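Local coordinates for sugar kinase, pfkB family (PDB 2AJR) that probably acts as an ATP-dependent, magnesium-binding 1-phosphofructokinase, a PfkB-family sugar kinase that phosphorylates a fructose phosphate, at the interface of chains A and B. Coordinates in Å, arbitrary orientation; residue numbers count along the deposited sequence, not the author numbering. Chains: chain A/B, sugar kinase, pfkB family.

Contact 1: the interface of chains A and B. Residues chain A 25, 78, 106, 108; chain B 25, 48, 106, 108.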
ATOM      1  N   ARG A  25      -0.731   0.705   7.046  1.00 38.16           N
ATOM      2  CA  ARG A  25      -0.338   1.977   6.483  1.00 36.92           C
ATOM      3  C   ARG A  25      -1.510   2.939   6.510  1.00 36.05           C
ATOM      4  O   ARG A  25      -2.436   2.826   5.702  1.00 34.38           O
ATOM      5  CB  ARG A  25       0.158   1.823   5.054  1.00 38.11           C
ATOM      6  CG  ARG A  25       0.567   3.193   4.446  1.00 45.49           C
ATOM      7  CD  ARG A  25       1.777   3.098   3.543  1.00 56.80           C
ATOM      8  NE  ARG A  25       3.028   2.927   4.285  1.00 63.00           N
ATOM      9  CZ  ARG A  25       3.686   3.900   4.920  1.00 62.80           C
ATOM     10  NH1 ARG A  25       3.233   5.150   4.933  1.00 64.89           N
ATOM     11  NH2 ARG A  25       4.815   3.613   5.545  1.00 60.04           N
HETATM   12  N   MSE A  78       7.766  -7.885   4.748  1.00 34.07           N
HETATM   13  CA  MSE A  78       6.825  -7.225   5.624  1.00 34.92           C
HETATM   14  C   MSE A  78       6.922  -7.837   7.013  1.00 35.13           C
HETATM   15  O   MSE A  78       6.841  -7.139   8.034  1.00 34.78           O
HETATM   16  CB  MSE A  78       5.406  -7.373   5.081  1.00 36.84           C
HETATM   17  CG  MSE A  78       5.189  -6.757   3.695  1.00 43.65           C
HETATM   18 SE   MSE A  78       5.645  -4.855   3.601  1.00 57.10          SE
HETATM   19  CE  MSE A  78       7.415  -4.887   2.828  1.00 38.03           C
ATOM     20  N   GLU A 106       0.149  -6.073   4.094  1.00 38.41           N
ATOM     21  CA  GLU A 106       0.132  -4.663   4.437  1.00 39.91           C
ATOM     22  C   GLU A 106      -1.273  -4.190   4.118  1.00 39.16           C
ATOM     23  O   GLU A 106      -1.700  -4.284   2.974  1.00 39.41           O
ATOM     24  CB  GLU A 106       1.179  -3.863   3.659  1.00 38.78           C
ATOM     25  CG  GLU A 106       1.215  -2.353   4.049  1.00 43.84           C
ATOM     26  CD  GLU A 106       2.227  -1.482   3.252  1.00 46.07           C
ATOM     27  OE1 GLU A 106       2.415  -1.720   2.038  1.00 61.33           O
ATOM     28  OE2 GLU A 106       2.810  -0.531   3.840  1.00 61.34           O
ATOM     29  N   ILE A 108      -4.168  -1.021   4.125  1.00 35.73           N
ATOM     30  CA  ILE A 108      -4.159   0.415   3.851  1.00 35.68           C
ATOM     31  C   ILE A 108      -5.436   1.063   4.374  1.00 35.52           C
ATOM     32  O   ILE A 108      -6.527   0.592   4.096  1.00 38.15           O
ATOM     33  CB  ILE A 108      -3.991   0.678   2.337  1.00 35.35           C
ATOM     34  CG1 ILE A 108      -2.588   0.226   1.893  1.00 34.25           C
ATOM     35  CG2 ILE A 108      -4.216   2.139   2.024  1.00 31.80           C
ATOM     36  CD1 ILE A 108      -2.383   0.176   0.414  1.00 34.86           C
TER
ATOM     37  N   ARG B  25       2.771  -0.230  -5.617  1.00 37.33           N
ATOM     38  CA  ARG B  25       1.771  -1.135  -5.037  1.00 37.72           C
ATOM     39  C   ARG B  25       0.470  -0.948  -5.799  1.00 35.87           C
ATOM     40  O   ARG B  25      -0.231   0.039  -5.593  1.00 33.96           O
ATOM     41  CB  ARG B  25       1.545  -0.794  -3.572  1.00 38.49           C
ATOM     42  CG  ARG B  25       0.646  -1.751  -2.818  1.00 46.18           C
ATOM     43  CD  ARG B  25       1.439  -2.711  -1.981  1.00 55.10           C
ATOM     44  NE  ARG B  25       0.583  -3.768  -1.464  1.00 58.12           N
ATOM     45  CZ  ARG B  25      -0.102  -3.701  -0.325  1.00 63.53           C
ATOM     46  NH1 ARG B  25      -0.049  -2.617   0.445  1.00 67.08           N
ATOM     47  NH2 ARG B  25      -0.846  -4.736   0.049  1.00 62.47           N
HETATM   48  N   MSE B  48       4.823  -6.006  -4.396  1.00 54.72           N
HETATM   49  CA  MSE B  48       5.395  -4.705  -4.625  1.00 59.44           C
HETATM   50  C   MSE B  48       6.439  -4.760  -5.704  1.00 52.18           C
HETATM   51  O   MSE B  48       7.386  -5.519  -5.592  1.00 53.12           O
HETATM   52  CB  MSE B  48       6.028  -4.257  -3.335  1.00 58.88           C
HETATM   53  CG  MSE B  48       5.758  -2.844  -3.012  1.00 66.54           C
HETATM   54 SE   MSE B  48       5.934  -2.665  -1.106  1.00 79.53          SE
HETATM   55  CE  MSE B  48       6.645  -4.556  -0.580  1.00 77.30           C
ATOM     56  N   GLU B 106       7.358   4.299  -1.366  1.00 39.55           N
ATOM     57  CA  GLU B 106       6.277   3.436  -1.870  1.00 42.14           C
ATOM     58  C   GLU B 106       5.248   4.328  -2.585  1.00 39.99           C
ATOM     59  O   GLU B 106       5.010   5.462  -2.169  1.00 41.34           O
ATOM     60  CB  GLU B 106       5.618   2.690  -0.710  1.00 42.47           C
ATOM     61  CG  GLU B 106       4.652   1.584  -1.141  1.00 50.40           C
ATOM     62  CD  GLU B 106       3.880   0.939   0.031  1.00 49.51           C
ATOM     63  OE1 GLU B 106       3.948   1.452   1.191  1.00 62.22           O
ATOM     64  OE2 GLU B 106       3.187  -0.084  -0.236  1.00 59.29           O
ATOM     65  N   ILE B 108       1.197   4.025  -4.145  1.00 33.83           N
ATOM     66  CA  ILE B 108      -0.006   3.205  -4.200  1.00 33.84           C
ATOM     67  C   ILE B 108      -0.848   3.622  -5.381  1.00 34.46           C
ATOM     68  O   ILE B 108      -1.123   4.813  -5.581  1.00 36.29           O
ATOM     69  CB  ILE B 108      -0.834   3.364  -2.922  1.00 34.27           C
ATOM     70  CG1 ILE B 108      -0.001   2.923  -1.712  1.00 34.44           C
ATOM     71  CG2 ILE B 108      -2.129   2.567  -3.009  1.00 28.42           C
ATOM     72  CD1 ILE B 108      -0.628   3.256  -0.379  1.00 33.12           C
TER
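A:Glu106 and B:Glu106 come in from opposite directions at the crowded middle of the contact, their carboxylates only 4° from coplanar. A:Glu106 OE1 lies 2.9 Å from B:Glu106 OE2, a close approach of two acceptor oxygens that might be eased by the nearby arginines or by a proton. B:Arg25 could offset part of this charge: its guanidinium passes close to the A:Glu106 carboxylate, with NH1 3.1 Å from OE1. This is a salt bridge without a well-aimed hydrogen bond. The directed bond goes to the backbone instead, where B:Arg25 NH2 donates to a lone pair of the A:Glu106 carbonyl O at 3.1 Å, and that oxygen lies close to the guanidinium plane. A bend at chi2 (101°) turns the B:Arg25 chain toward this strand. Beside the charges, A:Ile108 and B:Ile108 meet tip to tip, CD1 to CD1 at 3.6 Å, and the B:Arg25 NH1 group also passes A:Ile108 CD1.

Around A:Arg25 the contact is looser. Its guanidinium stands almost perpendicular to the B:Glu106 carboxylate, with NE 3.5 Å from B:Glu106 OE1 in a long salt bridge. Toward its own chain, the same NE makes a weak bond to A:Glu106 OE2. Separately, selenomethionines A:Met78 and B:Met48 make a small methyl-to-methyl touch, CE to CE at 3.5 Å. The patch joins equivalent strands 105-112 and probably steadies a lid-to-lid dimer.

Contact 2: the interface of chains A and B. Residues chain A 120-122; chain B 37-39.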
ATOM      1  N   ALA A 120     -10.819   1.611   3.558  1.00 33.50           N
ATOM      2  CA  ALA A 120      -9.844   0.622   4.049  1.00 32.67           C
ATOM      3  C   ALA A 120      -9.697  -0.503   3.051  1.00 32.08           C
ATOM      4  O   ALA A 120     -10.677  -0.932   2.446  1.00 31.37           O
ATOM      5  CB  ALA A 120     -10.254   0.078   5.415  1.00 28.97           C
ATOM      6  N   ILE A 121      -8.461  -0.957   2.865  1.00 32.57           N
ATOM      7  CA  ILE A 121      -8.180  -2.065   1.968  1.00 32.87           C
ATOM      8  C   ILE A 121      -7.431  -3.151   2.740  1.00 34.30           C
ATOM      9  O   ILE A 121      -6.302  -2.935   3.189  1.00 33.53           O
ATOM     10  CB  ILE A 121      -7.348  -1.635   0.755  1.00 32.40           C
ATOM     11  CG1 ILE A 121      -7.999  -0.442   0.050  1.00 32.44           C
ATOM     12  CG2 ILE A 121      -7.210  -2.804  -0.195  1.00 28.15           C
ATOM     13  CD1 ILE A 121      -7.149   0.179  -1.022  1.00 30.41           C
ATOM     14  N   ASN A 122      -8.071  -4.307   2.895  1.00 34.29           N
ATOM     15  CA  ASN A 122      -7.513  -5.382   3.700  1.00 36.03           C
ATOM     16  C   ASN A 122      -7.107  -6.557   2.860  1.00 34.45           C
ATOM     17  O   ASN A 122      -7.911  -7.197   2.181  1.00 34.54           O
ATOM     18  CB  ASN A 122      -8.483  -5.810   4.799  1.00 37.42           C
ATOM     19  CG  ASN A 122      -8.617  -4.748   5.890  1.00 39.68           C
ATOM     20  OD1 ASN A 122      -7.795  -3.847   5.995  1.00 43.58           O
ATOM     21  ND2 ASN A 122      -9.655  -4.851   6.685  1.00 42.51           N
TER
ATOM     22  N   LEU B  37     -14.862  -0.572   3.403  1.00 28.18           N
ATOM     23  CA  LEU B  37     -13.829  -1.589   3.640  1.00 27.68           C
ATOM     24  C   LEU B  37     -13.823  -2.547   2.451  1.00 27.37           C
ATOM     25  O   LEU B  37     -14.873  -2.964   1.993  1.00 27.64           O
ATOM     26  CB  LEU B  37     -14.156  -2.376   4.904  1.00 27.43           C
ATOM     27  CG  LEU B  37     -13.242  -3.533   5.329  1.00 28.99           C
ATOM     28  CD1 LEU B  37     -11.890  -3.030   5.801  1.00 31.68           C
ATOM     29  CD2 LEU B  37     -13.890  -4.321   6.435  1.00 29.46           C
ATOM     30  N   TYR B  38     -12.647  -2.880   1.943  1.00 26.99           N
ATOM     31  CA  TYR B  38     -12.518  -3.814   0.842  1.00 26.26           C
ATOM     32  C   TYR B  38     -11.644  -4.969   1.278  1.00 26.21           C
ATOM     33  O   TYR B  38     -10.487  -4.754   1.588  1.00 28.14           O
ATOM     34  CB  TYR B  38     -11.868  -3.123  -0.338  1.00 26.33           C
ATOM     35  CG  TYR B  38     -12.736  -2.067  -0.950  1.00 28.02           C
ATOM     36  CD1 TYR B  38     -13.633  -2.386  -1.957  1.00 26.51           C
ATOM     37  CD2 TYR B  38     -12.674  -0.746  -0.515  1.00 27.79           C
ATOM     38  CE1 TYR B  38     -14.443  -1.427  -2.522  1.00 30.08           C
ATOM     39  CE2 TYR B  38     -13.485   0.227  -1.073  1.00 24.09           C
ATOM     40  CZ  TYR B  38     -14.374  -0.121  -2.075  1.00 27.57           C
ATOM     41  OH  TYR B  38     -15.186   0.824  -2.658  1.00 23.42           O
ATOM     42  N   ARG B  39     -12.195  -6.177   1.349  1.00 25.92           N
ATOM     43  CA  ARG B  39     -11.381  -7.382   1.516  1.00 27.66           C
ATOM     44  C   ARG B  39     -10.935  -7.913   0.162  1.00 26.30           C
ATOM     45  O   ARG B  39     -11.744  -8.405  -0.598  1.00 26.76           O
ATOM     46  CB  ARG B  39     -12.164  -8.466   2.226  1.00 27.70           C
ATOM     47  CG  ARG B  39     -12.473  -8.166   3.662  1.00 29.17           C
ATOM     48  CD  ARG B  39     -13.347  -9.258   4.237  1.00 35.35           C
ATOM     49  NE  ARG B  39     -13.617  -9.049   5.668  1.00 48.28           N
ATOM     50  CZ  ARG B  39     -14.543  -8.227   6.173  1.00 48.71           C
ATOM     51  NH1 ARG B  39     -15.334  -7.505   5.374  1.00 46.52           N
ATOM     52  NH2 ARG B  39     -14.681  -8.127   7.501  1.00 47.48           N
TER
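B:Leu37 forms the apolar centre with one methyl, CD1, which sits 3.5 Å from A:Ala120 CB. Its CG is turned away from the backbone N (chi1 178°), bringing the isobutyl group over the edge strand of chain A. The same methyl lies 3.7 Å from A:Asn122 CG, the carbon of the side-chain amide, and the two side chains run at about a right angle. B:Leu37, A:Ala120 and A:Asn122 thus share one face of the joined sheet, while B:Tyr38 and A:Ile121 turn their side chains to the opposite face. There the B:Tyr38 ring presents an edge to the A:Ala120 carbonyl, with CD2 3.6 Å from O and that oxygen in the ring plane.

Outward from the side chains, the backbones carry the polar part. B:Tyr38 N donates to A:Ala120 O at 2.8 Å. A:Asn122 N returns a bond to B:Tyr38 O, also 2.8 Å long. B:Tyr38 is therefore held through both its N and its O, astride A:Ile121, as in a parallel ladder. At the far end, the backbone of B:Arg39 pairs with A:Asn122, its CA 3.5 Å from A:Asn122 O. The short strand 37-39 of chain B thereby extends the sheet of chain A at strand 117-122, a strand addition that probably interlocks the two lids.

Contact 1 and contact 2 have C-alpha centres about 13 Å apart and share no residue. On chain A, contact 1 draws on strand 105-112, among other elements, and contact 2 on the next strand, 117-122; on chain B, strand 37-39 of contact 2 follows strand 22-28 of contact 1. Contact 1 works mainly through side chains, contact 2 mainly through backbone pairing. Contact 1 spans the two-fold axis, while contact 2, off the axis, recurs with the chains exchanged, so each subunit lends its strand 37-39 to the other's strand 117-122. Together they are consistent with the lid-clasp dimer known from PfkB-type kinases.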